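Local atomic coordinates of cytokinesis protein 2 (PDB entry 4WPE), a protein that mediates the cytoskeletal rearrangements of budding-yeast cytokinesis, forming a ring at the septins and later at the medial actin ring, here represented by its F-BAR domain. Residues 13-18 and 24-29; 112-117 and 227-232; 126-131 and 213-218; 134-139 and 206-211. One frame throughout, in Å; residues are numbered along the deposited sequence.

Contact 1 of 4, residues 13-18 and 24-29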
loop_
_atom_site.group_PDB
_atom_site.type_symbol
_atom_site.label_atom_id
_atom_site.label_comp_id
_atom_site.label_asym_id
_atom_site.label_seq_id
_atom_site.Cartn_x
_atom_site.Cartn_y
_atom_site.Cartn_z
ATOM N N ALA A 13 4.165 33.708 -33.140
ATOM C CA ALA A 13 5.025 34.876 -33.234
ATOM C C ALA A 13 6.435 34.521 -33.700
ATOM O O ALA A 13 7.039 35.258 -34.475
ATOM C CB ALA A 13 5.082 35.591 -31.890
ATOM N N CYS A 14 6.943 33.379 -33.248
ATOM C CA CYS A 14 8.374 33.106 -33.329
ATOM C C CYS A 14 8.796 31.993 -34.287
ATOM O O CYS A 14 9.969 31.623 -34.318
ATOM C CB CYS A 14 8.897 32.767 -31.935
ATOM S SG CYS A 14 8.610 34.065 -30.722
ATOM N N PHE A 15 7.868 31.461 -35.074
ATOM C CA PHE A 15 8.216 30.331 -35.930
ATOM C C PHE A 15 7.970 30.599 -37.409
ATOM O O PHE A 15 7.315 29.815 -38.094
ATOM C CB PHE A 15 7.457 29.086 -35.475
ATOM C CG PHE A 15 7.855 28.617 -34.108
ATOM C CD1 PHE A 15 8.866 27.684 -33.949
ATOM C CD2 PHE A 15 7.240 29.129 -32.979
ATOM C CE1 PHE A 15 9.244 27.259 -32.693
ATOM C CE2 PHE A 15 7.613 28.707 -31.719
ATOM C CZ PHE A 15 8.617 27.770 -31.576
ATOM N N TRP A 16 8.525 31.705 -37.895
ATOM C CA TRP A 16 8.422 32.072 -39.301
ATOM C C TRP A 16 9.766 31.912 -40.015
ATOM O O TRP A 16 10.634 32.781 -39.923
ATOM C CB TRP A 16 7.929 33.512 -39.443
ATOM C CG TRP A 16 6.554 33.767 -38.897
ATOM C CD1 TRP A 16 6.239 34.239 -37.654
ATOM C CD2 TRP A 16 5.311 33.592 -39.583
ATOM N NE1 TRP A 16 4.877 34.359 -37.521
ATOM C CE2 TRP A 16 4.280 33.965 -38.701
ATOM C CE3 TRP A 16 4.963 33.148 -40.866
ATOM C CZ2 TRP A 16 2.932 33.915 -39.045
ATOM C CZ3 TRP A 16 3.623 33.096 -41.213
ATOM C CH2 TRP A 16 2.624 33.477 -40.306
ATOM N N ASP A 17 9.931 30.799 -40.724
ATOM C CA ASP A 17 11.150 30.539 -41.486
ATOM C C ASP A 17 10.831 30.407 -42.975
ATOM O O ASP A 17 9.775 29.887 -43.337
ATOM C CB ASP A 17 11.845 29.272 -40.976
ATOM N N PRO A 18 11.748 30.875 -43.841
ATOM C CA PRO A 18 11.547 30.852 -45.298
ATOM C C PRO A 18 11.646 29.452 -45.903
ATOM O O PRO A 18 11.497 29.299 -47.116
ATOM C CB PRO A 18 12.675 31.749 -45.818
ATOM C CG PRO A 18 13.743 31.622 -44.797
ATOM C CD PRO A 18 13.036 31.490 -43.475
ATOM N N ASN A 24 7.785 22.180 -38.895
ATOM C CA ASN A 24 8.096 20.809 -38.513
ATOM C C ASN A 24 8.584 20.697 -37.072
ATOM O O ASN A 24 8.398 19.666 -36.425
ATOM C CB ASN A 24 9.133 20.227 -39.471
ATOM C CG ASN A 24 8.614 20.135 -40.892
ATOM O OD1 ASN A 24 7.473 19.728 -41.118
ATOM N ND2 ASN A 24 9.441 20.530 -41.857
ATOM N N ILE A 25 9.201 21.763 -36.574
ATOM C CA ILE A 25 9.631 21.815 -35.182
ATOM C C ILE A 25 8.423 21.801 -34.243
ATOM O O ILE A 25 8.398 21.053 -33.265
ATOM C CB ILE A 25 10.499 23.061 -34.913
ATOM C CG1 ILE A 25 11.886 22.874 -35.527
ATOM C CG2 ILE A 25 10.630 23.322 -33.424
ATOM C CD1 ILE A 25 12.466 24.135 -36.122
ATOM N N LEU A 26 7.417 22.613 -34.553
ATOM C CA LEU A 26 6.192 22.650 -33.757
ATOM C C LEU A 26 5.379 21.367 -33.893
ATOM O O LEU A 26 4.860 20.849 -32.905
ATOM C CB LEU A 26 5.327 23.847 -34.151
ATOM C CG LEU A 26 5.851 25.219 -33.734
ATOM C CD1 LEU A 26 4.830 26.297 -34.062
ATOM C CD2 LEU A 26 6.200 25.230 -32.257
ATOM N N LEU A 27 5.257 20.867 -35.118
ATOM C CA LEU A 27 4.531 19.625 -35.359
ATOM C C LEU A 27 5.215 18.460 -34.655
ATOM O O LEU A 27 4.555 17.547 -34.156
ATOM C CB LEU A 27 4.414 19.344 -36.858
ATOM C CG LEU A 27 3.458 20.255 -37.630
ATOM C CD1 LEU A 27 3.408 19.864 -39.098
ATOM C CD2 LEU A 27 2.073 20.202 -37.012
ATOM N N GLY A 28 6.542 18.502 -34.612
ATOM C CA GLY A 28 7.312 17.480 -33.929
ATOM C C GLY A 28 7.107 17.548 -32.428
ATOM O O GLY A 28 6.972 16.518 -31.764
ATOM N N HIS A 29 7.070 18.768 -31.899
ATOM C CA HIS A 29 6.931 18.980 -30.463
ATOM C C HIS A 29 5.570 18.528 -29.930
ATOM O O HIS A 29 5.492 17.850 -28.903
ATOM C CB HIS A 29 7.154 20.453 -30.117
ATOM C CG HIS A 29 7.080 20.747 -28.657
ATOM N ND1 HIS A 29 7.788 20.016 -27.709
ATOM C CD2 HIS A 29 6.392 21.674 -27.956
ATOM C CE1 HIS A 29 7.533 20.488 -26.515
ATOM N NE2 HIS A 29 6.684 21.504 -26.629
#
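Phe15 lies against Leu26 where the N-terminal segment of the F-BAR domain, leaving the short helix 11-14, folds back onto helix 21-35. The benzyl group covers the leucine so that both methyls meet a single ring face. Leu26 CD2 sits nearly over the middle of the ring, 3.6 Å from the Phe15 centroid and 14° off the ring normal, a CH-pi contact. Leu26 CD1 lies nearer the root of the ring, 3.8 Å from Phe15 CG. Both side chains have CG anti to the carbonyl carbon (chi1 -65° in Phe15), and with chi2 near -91° the phenyl plane is turned to offer its face to the helix. Ile25 contributes less, its CG2 approaching Phe15 CE1 obliquely at 4.2 Å.

Leu26 also packs on Tyr11 and, in helix 170-259, on Trp212 and Leu219, while Asn275 of the second subunit lies against Phe15. The pair is thus buried between the domain's helices and its dimer partner. An alanine in place of Phe15 removes the ring that meets both Leu26 methyls and would probably open a gap between the N-terminal segment and helix 21-35. Within that helix, one turn of backbone hydrogen bonding runs from His29 N to Ile25 O at 3.0 Å.

Contact 2 of 4, residues 112-117 and 227-232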
loop_
_atom_site.group_PDB
_atom_site.type_symbol
_atom_site.label_atom_id
_atom_site.label_comp_id
_atom_site.label_asym_id
_atom_site.label_seq_id
_atom_site.Cartn_x
_atom_site.Cartn_y
_atom_site.Cartn_z
ATOM N N LYS A 112 -6.537 8.979 -20.775
ATOM C CA LYS A 112 -6.397 8.170 -21.978
ATOM C C LYS A 112 -7.335 8.677 -23.072
ATOM O O LYS A 112 -6.934 8.821 -24.228
ATOM C CB LYS A 112 -6.682 6.696 -21.677
ATOM C CG LYS A 112 -7.191 5.914 -22.876
ATOM C CD LYS A 112 -6.955 4.419 -22.737
ATOM C CE LYS A 112 -7.729 3.653 -23.802
ATOM N NZ LYS A 112 -7.224 2.265 -23.985
ATOM N N ALA A 113 -8.579 8.957 -22.694
ATOM C CA ALA A 113 -9.581 9.444 -23.636
ATOM C C ALA A 113 -9.186 10.794 -24.219
ATOM O O ALA A 113 -9.340 11.032 -25.418
ATOM C CB ALA A 113 -10.936 9.541 -22.963
ATOM N N PHE A 114 -8.677 11.675 -23.364
ATOM C CA PHE A 114 -8.269 13.004 -23.797
ATOM C C PHE A 114 -7.059 12.929 -24.721
ATOM O O PHE A 114 -6.957 13.687 -25.683
ATOM C CB PHE A 114 -7.960 13.886 -22.588
ATOM C CG PHE A 114 -7.556 15.282 -22.947
ATOM C CD1 PHE A 114 -8.492 16.191 -23.410
ATOM C CD2 PHE A 114 -6.238 15.688 -22.819
ATOM C CE1 PHE A 114 -8.121 17.484 -23.744
ATOM C CE2 PHE A 114 -5.859 16.976 -23.148
ATOM C CZ PHE A 114 -6.802 17.876 -23.611
ATOM N N ALA A 115 -6.147 12.007 -24.429
ATOM C CA ALA A 115 -4.953 11.830 -25.249
ATOM C C ALA A 115 -5.316 11.349 -26.646
ATOM O O ALA A 115 -4.723 11.779 -27.628
ATOM C CB ALA A 115 -3.992 10.853 -24.589
ATOM N N ALA A 116 -6.293 10.452 -26.730
ATOM C CA ALA A 116 -6.735 9.930 -28.018
ATOM C C ALA A 116 -7.372 11.034 -28.859
ATOM O O ALA A 116 -7.290 11.024 -30.092
ATOM C CB ALA A 116 -7.711 8.780 -27.816
ATOM N N ASN A 117 -7.998 11.990 -28.181
ATOM C CA ASN A 117 -8.648 13.108 -28.853
ATOM C C ASN A 117 -7.647 14.150 -29.337
ATOM O O ASN A 117 -7.840 14.759 -30.387
ATOM C CB ASN A 117 -9.677 13.749 -27.924
ATOM C CG ASN A 117 -10.853 12.834 -27.652
ATOM O OD1 ASN A 117 -11.207 12.004 -28.489
ATOM N ND2 ASN A 117 -11.468 12.981 -26.484
ATOM N N ILE A 227 -0.769 20.611 -21.596
ATOM C CA ILE A 227 -0.068 20.914 -20.352
ATOM C C ILE A 227 -1.044 21.083 -19.191
ATOM O O ILE A 227 -0.901 20.442 -18.155
ATOM C CB ILE A 227 0.781 22.194 -20.470
ATOM C CG1 ILE A 227 1.794 22.076 -21.611
ATOM C CG2 ILE A 227 1.495 22.476 -19.157
ATOM C CD1 ILE A 227 2.781 20.950 -21.436
ATOM N N SER A 228 -2.039 21.945 -19.379
ATOM C CA SER A 228 -2.989 22.279 -18.323
ATOM C C SER A 228 -3.792 21.071 -17.851
ATOM O O SER A 228 -4.029 20.905 -16.653
ATOM C CB SER A 228 -3.941 23.379 -18.800
ATOM O OG SER A 228 -3.252 24.603 -18.978
ATOM N N PHE A 229 -4.212 20.235 -18.796
ATOM C CA PHE A 229 -4.983 19.039 -18.471
ATOM C C PHE A 229 -4.156 18.084 -17.611
ATOM O O PHE A 229 -4.630 17.595 -16.587
ATOM C CB PHE A 229 -5.457 18.342 -19.750
ATOM C CG PHE A 229 -6.324 17.138 -19.506
ATOM C CD1 PHE A 229 -7.701 17.266 -19.420
ATOM C CD2 PHE A 229 -5.764 15.876 -19.375
ATOM C CE1 PHE A 229 -8.502 16.157 -19.200
ATOM C CE2 PHE A 229 -6.558 14.766 -19.154
ATOM C CZ PHE A 229 -7.929 14.907 -19.067
ATOM N N LEU A 230 -2.918 17.826 -18.029
ATOM C CA LEU A 230 -2.012 16.970 -17.264
ATOM C C LEU A 230 -1.670 17.613 -15.929
ATOM O O LEU A 230 -1.508 16.928 -14.922
ATOM C CB LEU A 230 -0.729 16.691 -18.048
ATOM C CG LEU A 230 -0.840 15.849 -19.321
ATOM C CD1 LEU A 230 0.536 15.618 -19.928
ATOM C CD2 LEU A 230 -1.525 14.524 -19.032
ATOM N N GLN A 231 -1.569 18.936 -15.927
ATOM C CA GLN A 231 -1.271 19.678 -14.708
ATOM C C GLN A 231 -2.385 19.502 -13.673
ATOM O O GLN A 231 -2.110 19.271 -12.499
ATOM C CB GLN A 231 -1.064 21.159 -15.029
ATOM C CG GLN A 231 -0.397 21.959 -13.926
ATOM C CD GLN A 231 -0.015 23.354 -14.381
ATOM O OE1 GLN A 231 -0.134 23.686 -15.560
ATOM N NE2 GLN A 231 0.446 24.178 -13.448
ATOM N N SER A 232 -3.637 19.596 -14.114
ATOM C CA SER A 232 -4.775 19.453 -13.205
ATOM C C SER A 232 -4.969 18.002 -12.780
ATOM O O SER A 232 -5.339 17.727 -11.638
ATOM C CB SER A 232 -6.061 19.973 -13.852
ATOM O OG SER A 232 -6.539 19.069 -14.835
#
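In both Phe114 and Phe229, CG is anti to the backbone N (chi1 -179° and -177°), a shared choice that sends each ring out from its helix into the space between helices 76-162 and 170-259. There the rings lie face to face, their centroids 4.0 Å apart and their planes inclined by 18°. The side chains run past each other in opposite directions, so the root of each ring is near the far part of the other: Phe114 CB stands 3.7 Å from Phe229 CZ, and Phe229 CB is likewise 3.7 Å from Phe114 CE2. The overlap is offset, with Phe114 CD2 above the rim of the Phe229 ring and 3.5 Å from Phe229 CD2. Phe114 CB adds a CH-pi contact over that face.

One turn further on, Ser232 OG donates to Phe229 O at 3.0 Å. Around the pair, Ala115 and Leu230 turn to helix 37-71, touching Ile41 and Cys37, and Gln231 NE2 bonds to backbone carbonyls of Leu259 and Phe262 of the second subunit. The contact itself is wholly apolar and joins two antiparallel F-BAR helices near the surface, so its cohesion rests on dispersion between overlapping ring faces and on partial removal of both rings from water.

Contact 3 of 4, residues 126-131 and 213-218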
loop_
_atom_site.group_PDB
_atom_site.type_symbol
_atom_site.label_atom_id
_atom_site.label_comp_id
_atom_site.label_asym_id
_atom_site.label_seq_id
_atom_site.Cartn_x
_atom_site.Cartn_y
_atom_site.Cartn_z
ATOM N N SER A 126 -2.126 18.215 -39.104
ATOM C CA SER A 126 -0.943 17.896 -39.894
ATOM C C SER A 126 -1.282 17.668 -41.361
ATOM O O SER A 126 -0.509 18.033 -42.248
ATOM C CB SER A 126 -0.243 16.667 -39.322
ATOM O OG SER A 126 0.370 16.978 -38.085
ATOM N N GLY A 127 -2.438 17.065 -41.613
ATOM C CA GLY A 127 -2.898 16.848 -42.971
ATOM C C GLY A 127 -3.161 18.168 -43.666
ATOM O O GLY A 127 -2.733 18.381 -44.801
ATOM N N LYS A 128 -3.869 19.056 -42.972
ATOM C CA LYS A 128 -4.161 20.389 -43.487
ATOM C C LYS A 128 -2.881 21.167 -43.738
ATOM O O LYS A 128 -2.768 21.880 -44.734
ATOM C CB LYS A 128 -5.051 21.157 -42.516
ATOM C CG LYS A 128 -5.488 22.523 -43.009
ATOM C CD LYS A 128 -6.565 23.087 -42.095
ATOM C CE LYS A 128 -6.935 24.512 -42.457
ATOM N NZ LYS A 128 -8.027 25.012 -41.573
ATOM N N ILE A 129 -1.914 21.029 -42.836
ATOM C CA ILE A 129 -0.629 21.686 -43.022
ATOM C C ILE A 129 0.043 21.165 -44.294
ATOM O O ILE A 129 0.283 21.935 -45.221
ATOM C CB ILE A 129 0.302 21.486 -41.817
ATOM C CG1 ILE A 129 -0.313 22.117 -40.565
ATOM C CG2 ILE A 129 1.657 22.102 -42.096
ATOM C CD1 ILE A 129 -0.096 23.611 -40.451
ATOM N N GLU A 130 0.303 19.858 -44.346
ATOM C CA GLU A 130 0.977 19.233 -45.489
ATOM C C GLU A 130 0.336 19.607 -46.821
ATOM O O GLU A 130 1.035 19.924 -47.778
ATOM C CB GLU A 130 0.992 17.707 -45.335
ATOM N N ARG A 131 -0.993 19.581 -46.875
ATOM C CA ARG A 131 -1.710 19.938 -48.092
ATOM C C ARG A 131 -1.416 21.378 -48.522
ATOM O O ARG A 131 -1.233 21.647 -49.713
ATOM C CB ARG A 131 -3.216 19.741 -47.901
ATOM N N ALA A 213 -0.695 31.769 -39.636
ATOM C CA ALA A 213 -0.917 32.678 -38.521
ATOM C C ALA A 213 -2.014 32.134 -37.616
ATOM O O ALA A 213 -2.041 32.409 -36.416
ATOM C CB ALA A 213 -1.281 34.068 -39.030
ATOM N N GLN A 214 -2.914 31.355 -38.209
ATOM C CA GLN A 214 -4.047 30.787 -37.494
ATOM C C GLN A 214 -3.757 29.383 -36.981
ATOM O O GLN A 214 -4.128 29.035 -35.861
ATOM C CB GLN A 214 -5.283 30.752 -38.395
ATOM C CG GLN A 214 -5.887 32.114 -38.687
ATOM C CD GLN A 214 -7.173 32.014 -39.483
ATOM O OE1 GLN A 214 -7.343 31.106 -40.299
ATOM N NE2 GLN A 214 -8.089 32.946 -39.247
ATOM N N LEU A 215 -3.097 28.576 -37.802
ATOM C CA LEU A 215 -2.890 27.171 -37.469
ATOM C C LEU A 215 -1.802 26.986 -36.413
ATOM O O LEU A 215 -1.805 25.999 -35.678
ATOM C CB LEU A 215 -2.563 26.365 -38.729
ATOM C CG LEU A 215 -3.778 25.861 -39.523
ATOM C CD1 LEU A 215 -4.686 26.993 -39.984
ATOM C CD2 LEU A 215 -3.343 25.017 -40.708
ATOM N N SER A 216 -0.879 27.938 -36.329
ATOM C CA SER A 216 0.123 27.916 -35.272
ATOM C C SER A 216 -0.537 28.238 -33.941
ATOM O O SER A 216 -0.080 27.796 -32.889
ATOM C CB SER A 216 1.246 28.908 -35.559
ATOM O OG SER A 216 0.729 30.218 -35.686
ATOM N N CYS A 217 -1.613 29.014 -33.993
ATOM C CA CYS A 217 -2.388 29.307 -32.795
ATOM C C CYS A 217 -3.166 28.071 -32.364
ATOM O O CYS A 217 -3.263 27.782 -31.169
ATOM C CB CYS A 217 -3.338 30.485 -33.025
ATOM S SG CYS A 217 -2.702 32.070 -32.433
ATOM N N GLU A 218 -3.709 27.344 -33.338
ATOM C CA GLU A 218 -4.379 26.075 -33.066
ATOM C C GLU A 218 -3.420 25.111 -32.367
ATOM O O GLU A 218 -3.804 24.415 -31.429
ATOM C CB GLU A 218 -4.914 25.445 -34.356
ATOM C CG GLU A 218 -6.204 26.064 -34.887
ATOM C CD GLU A 218 -7.020 25.083 -35.713
ATOM O OE1 GLU A 218 -7.296 23.972 -35.212
ATOM O OE2 GLU A 218 -7.382 25.419 -36.861
#
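This is an apolar contact between the two longest helices of the F-BAR domain, 76-162 and 170-259, which run antiparallel here; Leu215 reaches from one to meet Ile129 and Lys128 of the other. Its methyl CD2 does most of the touching. Ile129 presents the end of its longer branch, with CD1 3.5 Å from Leu215 CD2 and 4.1 Å from Leu215 CB, the two side chains lying alongside and pointing in opposite directions. With CG1 anti to the carbonyl carbon and chi2 of -82°, the isoleucine bends this methyl toward the leucine although its CB does not face the opposite helix.

Lys128 comes from another direction. Its extended chain crosses the leucine at about a right angle, laying its methylenes across it: CD stands 4.0 Å from Leu215 CD2, and CE is equally near that methyl. The ammonium end lies near the carboxylates of Glu211, on which Lys128 also packs, and Glu218, but Lys128 NZ remains 4.8 Å from Glu218 OE2, and that carboxylate forms its salt bridge through OE1 with Arg121.

On the inner side, Ile129 also packs on Val23 and Leu27 of helix 21-35 and on Trp212. The chemistry therefore grades across one leucine: branched aliphatic groups meet in the buried part, while an exposed lysine covers the outer part with its hydrocarbon, its ammonium form probably favoured by the nearby carboxylates.

Contact 4 of 4, residues 134-139 and 206-211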
loop_
_atom_site.group_PDB
_atom_site.type_symbol
_atom_site.label_atom_id
_atom_site.label_comp_id
_atom_site.label_asym_id
_atom_site.label_seq_id
_atom_site.Cartn_x
_atom_site.Cartn_y
_atom_site.Cartn_z
HETATM N N MSE A 134 2.357 22.022 -49.688
HETATM C CA MSE A 134 2.576 21.361 -50.962
HETATM C C MSE A 134 2.078 22.253 -52.096
HETATM O O MSE A 134 2.630 22.235 -53.200
HETATM C CB MSE A 134 1.880 20.012 -50.982
HETATM C CG MSE A 134 2.647 18.899 -50.281
HETATM SE SE MSE A 134 4.493 18.757 -50.893
HETATM C CE MSE A 134 5.380 19.580 -49.366
ATOM N N ASP A 135 1.041 23.039 -51.811
ATOM C CA ASP A 135 0.490 23.950 -52.807
ATOM C C ASP A 135 1.517 25.015 -53.190
ATOM O O ASP A 135 1.543 25.468 -54.329
ATOM C CB ASP A 135 -0.792 24.603 -52.290
ATOM C CG ASP A 135 -1.532 25.376 -53.367
ATOM O OD1 ASP A 135 -2.303 24.749 -54.124
ATOM O OD2 ASP A 135 -1.341 26.609 -53.460
ATOM N N LYS A 136 2.362 25.407 -52.240
ATOM C CA LYS A 136 3.445 26.341 -52.533
ATOM C C LYS A 136 4.536 25.650 -53.336
ATOM O O LYS A 136 5.140 26.247 -54.227
ATOM C CB LYS A 136 4.046 26.920 -51.252
ATOM C CG LYS A 136 3.104 27.771 -50.426
ATOM C CD LYS A 136 3.879 28.743 -49.543
ATOM C CE LYS A 136 4.921 28.028 -48.699
ATOM N NZ LYS A 136 5.772 28.990 -47.942
ATOM N N PHE A 137 4.785 24.387 -53.009
ATOM C CA PHE A 137 5.823 23.607 -53.671
ATOM C C PHE A 137 5.485 23.356 -55.138
ATOM O O PHE A 137 6.267 23.692 -56.029
ATOM C CB PHE A 137 6.029 22.277 -52.945
ATOM C CG PHE A 137 7.223 21.502 -53.426
ATOM C CD1 PHE A 137 8.497 21.823 -52.982
ATOM C CD2 PHE A 137 7.071 20.449 -54.313
ATOM C CE1 PHE A 137 9.600 21.110 -53.421
ATOM C CE2 PHE A 137 8.170 19.731 -54.755
ATOM C CZ PHE A 137 9.435 20.062 -54.308
ATOM N N ASN A 138 4.315 22.767 -55.375
ATOM C CA ASN A 138 3.865 22.446 -56.725
ATOM C C ASN A 138 3.797 23.678 -57.621
ATOM O O ASN A 138 4.174 23.629 -58.792
ATOM C CB ASN A 138 2.495 21.763 -56.685
ATOM C CG ASN A 138 2.516 20.466 -55.904
ATOM O OD1 ASN A 138 1.668 20.232 -55.040
ATOM N ND2 ASN A 138 3.493 19.614 -56.198
ATOM N N LYS A 139 3.320 24.782 -57.059
ATOM C CA LYS A 139 3.201 26.021 -57.809
ATOM C C LYS A 139 4.570 26.630 -58.094
ATOM O O LYS A 139 4.782 27.219 -59.155
ATOM C CB LYS A 139 2.315 27.015 -57.058
ATOM C CG LYS A 139 0.864 26.952 -57.494
ATOM C CD LYS A 139 -0.076 27.381 -56.390
ATOM C CE LYS A 139 -1.521 27.117 -56.781
ATOM N NZ LYS A 139 -2.462 27.441 -55.673
ATOM N N LYS A 206 0.764 34.116 -50.003
ATOM C CA LYS A 206 0.016 35.018 -49.136
ATOM C C LYS A 206 -1.026 34.261 -48.321
ATOM O O LYS A 206 -1.305 34.613 -47.175
ATOM C CB LYS A 206 -0.655 36.119 -49.964
ATOM N N PHE A 207 -1.595 33.220 -48.919
ATOM C CA PHE A 207 -2.603 32.407 -48.253
ATOM C C PHE A 207 -1.988 31.577 -47.134
ATOM O O PHE A 207 -2.610 31.371 -46.089
ATOM C CB PHE A 207 -3.307 31.493 -49.255
ATOM C CG PHE A 207 -4.444 30.704 -48.663
ATOM C CD1 PHE A 207 -5.602 31.341 -48.243
ATOM C CD2 PHE A 207 -4.359 29.327 -48.535
ATOM C CE1 PHE A 207 -6.652 30.620 -47.698
ATOM C CE2 PHE A 207 -5.406 28.600 -47.993
ATOM C CZ PHE A 207 -6.553 29.247 -47.575
ATOM N N TRP A 208 -0.767 31.099 -47.355
ATOM C CA TRP A 208 -0.062 30.317 -46.345
ATOM C C TRP A 208 0.225 31.155 -45.109
ATOM O O TRP A 208 0.035 30.700 -43.981
ATOM C CB TRP A 208 1.245 29.756 -46.900
ATOM C CG TRP A 208 2.183 29.303 -45.824
ATOM C CD1 TRP A 208 3.302 29.949 -45.391
ATOM C CD2 TRP A 208 2.079 28.111 -45.039
ATOM N NE1 TRP A 208 3.905 29.232 -44.389
ATOM C CE2 TRP A 208 3.173 28.098 -44.152
ATOM C CE3 TRP A 208 1.167 27.051 -44.999
ATOM C CZ2 TRP A 208 3.382 27.070 -43.237
ATOM C CZ3 TRP A 208 1.376 26.029 -44.088
ATOM C CH2 TRP A 208 2.476 26.047 -43.221
ATOM N N ILE A 209 0.687 32.379 -45.334
ATOM C CA ILE A 209 0.948 33.316 -44.252
ATOM C C ILE A 209 -0.333 33.580 -43.468
ATOM O O ILE A 209 -0.335 33.573 -42.237
ATOM C CB ILE A 209 1.523 34.640 -44.791
ATOM C CG1 ILE A 209 2.966 34.425 -45.259
ATOM C CG2 ILE A 209 1.471 35.724 -43.731
ATOM C CD1 ILE A 209 3.619 35.658 -45.835
ATOM N N HIS A 210 -1.424 33.790 -44.196
ATOM C CA HIS A 210 -2.735 33.978 -43.593
ATOM C C HIS A 210 -3.137 32.751 -42.772
ATOM O O HIS A 210 -3.608 32.878 -41.642
ATOM C CB HIS A 210 -3.777 34.268 -44.678
ATOM C CG HIS A 210 -5.189 34.279 -44.181
ATOM N ND1 HIS A 210 -5.789 35.407 -43.665
ATOM C CD2 HIS A 210 -6.125 33.301 -44.134
ATOM C CE1 HIS A 210 -7.030 35.122 -43.313
ATOM N NE2 HIS A 210 -7.259 33.851 -43.588
ATOM N N GLU A 211 -2.929 31.566 -43.338
ATOM C CA GLU A 211 -3.317 30.326 -42.673
ATOM C C GLU A 211 -2.406 29.974 -41.505
ATOM O O GLU A 211 -2.886 29.644 -40.422
ATOM C CB GLU A 211 -3.341 29.166 -43.670
ATOM C CG GLU A 211 -4.530 29.174 -44.623
ATOM C CD GLU A 211 -5.857 28.914 -43.927
ATOM O OE1 GLU A 211 -6.372 27.780 -44.032
ATOM O OE2 GLU A 211 -6.394 29.845 -43.286
#
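Lys136 folds its side chain over one face of the Trp208 indole. Its ammonium lies above the indole plane but past the CD1 side of the five-membered ring, NZ 4.1 Å from the centroid and 31° off the normal, an off-centre cation-pi contact with NZ 3.7 Å from Trp208 CD1. The methylenes lie nearer the root of the indole, Lys136 CD being 3.9 Å from Trp208 CB. A bend at chi3 (-53°) turns the lysine chain so that CE comes over the indole face, and the two side chains cross at about a right angle. A methionine in place of Lys136 removes the ammonium group, which would probably leave the indole without its cationic partner.

Farther out, Lys136 also touches Ser204 and forms a long, weak ion pair with Asp20. Beside it, Lys139 NZ binds the syn lone pair of Asp135 OD2 at 2.6 Å, and that oxygen also hydrogen-bonds Ser204 OG, tying the helices. Trp208 rests on Leu132 and meets the ring of Trp212 with nearly parallel planes. The indole is thus held between helix 76-162 and the next turn of its own helix 170-259, whose Ile209 reaches Leu280 of the second subunit.

Contacts 2, 3 and 4 join the same antiparallel helices, 76-162 and 170-259, and along the chain contact 4 nests within the loop closed by contact 3, itself inside that of contact 2. Contact 1 instead brings the N-terminal segment onto helix 21-35. Contacts 1 and 3 are buried and depend on aliphatic methyls, against a ring in the first and against one another in the second; contact 2 lies at the surface as an aromatic pair, and contact 4, partly buried, brings in a cation. Contacts 1, 3 and 4 touch one another, with Trp16 reaching both Ala213 and Ile209, whereas contact 2 stands apart, its centre about 21 Å from that of contact 3.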